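Bluetongue virus COAT protein VP7 (Bluetongue virus, PDB 1BVP) forms trimers that coat the VP3 scaffold of the inner capsid of the virus and probably binds a host cell surface receptor. Local coordinates at the interface of chains A and B. Numbering follows the deposited sequence. Chains: chain A/B, Bluetongue virus COAT protein VP7.

The interface of chains A and B. Residues chain A 103-104, 106-107; chain B 13, 16-17, 26, 29.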
# COMPACT_ATOMS: atom_id res chain seq x y z
N THR A 103 -17.42 5.89 17.93
CA THR A 103 -16.07 6.42 17.97
C THR A 103 -15.34 6.13 16.62
O THR A 103 -14.69 7.03 16.09
CB THR A 103 -15.29 5.77 19.15
OG1 THR A 103 -15.77 6.31 20.38
CG2 THR A 103 -13.83 6.03 19.05
N GLU A 104 -15.50 4.92 16.06
CA GLU A 104 -14.90 4.55 14.77
C GLU A 104 -15.38 5.49 13.68
O GLU A 104 -14.58 6.14 13.01
CB GLU A 104 -15.28 3.13 14.36
CG GLU A 104 -14.78 2.02 15.26
CD GLU A 104 -15.23 2.13 16.75
OE1 GLU A 104 -16.44 2.37 17.05
OE2 GLU A 104 -14.35 1.96 17.64
N ALA A 106 -16.73 8.40 13.88
CA ALA A 106 -16.37 9.78 14.15
C ALA A 106 -14.94 10.01 13.73
O ALA A 106 -14.62 10.98 13.07
CB ALA A 106 -16.51 10.06 15.65
N ASN A 107 -14.07 9.12 14.17
CA ASN A 107 -12.65 9.22 13.86
C ASN A 107 -12.34 9.09 12.38
O ASN A 107 -11.46 9.76 11.84
CB ASN A 107 -11.88 8.21 14.69
CG ASN A 107 -11.66 8.68 16.11
OD1 ASN A 107 -10.65 9.30 16.43
ND2 ASN A 107 -12.63 8.45 16.97
N ARG B 13 -9.11 9.15 20.98
CA ARG B 13 -10.13 8.81 19.97
C ARG B 13 -11.54 9.21 20.46
O ARG B 13 -12.39 9.58 19.65
CB ARG B 13 -10.05 7.34 19.54
CG ARG B 13 -8.71 6.89 19.01
CD ARG B 13 -8.67 5.41 18.54
NE ARG B 13 -9.18 5.25 17.18
CZ ARG B 13 -10.22 4.48 16.82
NH1 ARG B 13 -10.88 3.74 17.72
NH2 ARG B 13 -10.63 4.47 15.55
N ALA B 16 -12.16 12.87 19.88
CA ALA B 16 -12.40 13.20 18.47
C ALA B 16 -13.86 12.99 18.12
O ALA B 16 -14.27 13.24 17.00
CB ALA B 16 -11.55 12.36 17.57
N THR B 17 -14.61 12.47 19.08
CA THR B 17 -16.03 12.22 18.93
C THR B 17 -16.84 13.51 19.16
O THR B 17 -17.91 13.68 18.60
CB THR B 17 -16.41 11.18 19.97
OG1 THR B 17 -16.21 9.87 19.43
CG2 THR B 17 -17.79 11.34 20.42
N GLU B 26 -22.29 8.11 22.58
CA GLU B 26 -22.46 6.68 22.71
C GLU B 26 -22.06 6.53 24.22
O GLU B 26 -21.24 7.30 24.74
CB GLU B 26 -21.48 6.05 21.72
CG GLU B 26 -21.26 4.57 21.75
CD GLU B 26 -20.04 4.15 20.88
OE1 GLU B 26 -19.03 4.91 20.80
OE2 GLU B 26 -20.08 3.06 20.27
N VAL B 29 -18.32 6.05 25.37
CA VAL B 29 -17.51 7.28 25.37
C VAL B 29 -17.60 8.08 26.66
O VAL B 29 -16.60 8.60 27.15
CB VAL B 29 -17.95 8.21 24.20
CG1 VAL B 29 -17.21 9.52 24.22
CG2 VAL B 29 -17.78 7.51 22.90
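A:Asn107 meets B:Arg13 where the start of helix 103-116 of one subunit lies against the end of helix 2-15 of its neighbour. The amide nitrogen ND2 of A:Asn107 gives one N-H to the backbone O of B:Arg13 at 2.9 Å, almost straight (174° at H), and the other to O of A:Thr103, one turn back in its own helix. Both acceptors lie nearly in the amide plane, which fixes the rotation of the group, though ND2 sits tilted from the carbonyl plane of B:Arg13 and above that of A:Thr103. Asparagine suits the place: its short amide has two N-H groups to join a helix of one subunit to a helix end of the other. The small B:Ala16 lets the amide oxygen approach its methyl, OD1 to CB 3.4 Å.

The chain of B:Arg13 first runs out straight (chi2 -178°), then bends at chi3; arginine is long enough to reach A:Glu104, whose side chain it crosses at about a right angle. NH1 faces OE2 of A:Glu104 at 3.9 Å, a long salt bridge with the planes 51° apart; the glutamate is poorly ordered, so the attraction is probably loose. A:Thr103, also crossing B:Arg13 at about a right angle, offers a methyl and a hydroxyl on separate branches. CG2, anti to the backbone N, packs on CB of B:Arg13, while OG1 points to CG2 of B:Val29 at 3.4 Å. Its backbone N makes a weak hydrogen bond of 3.4 Å to OE1 of the poorly ordered B:Glu26, an acidic group that may also be drawn by the helix dipole. The small methyl of A:Ala106 suits close approach, resting against OG1 and CA of B:Thr17.

This patch helps hold neighbouring subunits together in the VP7 trimer.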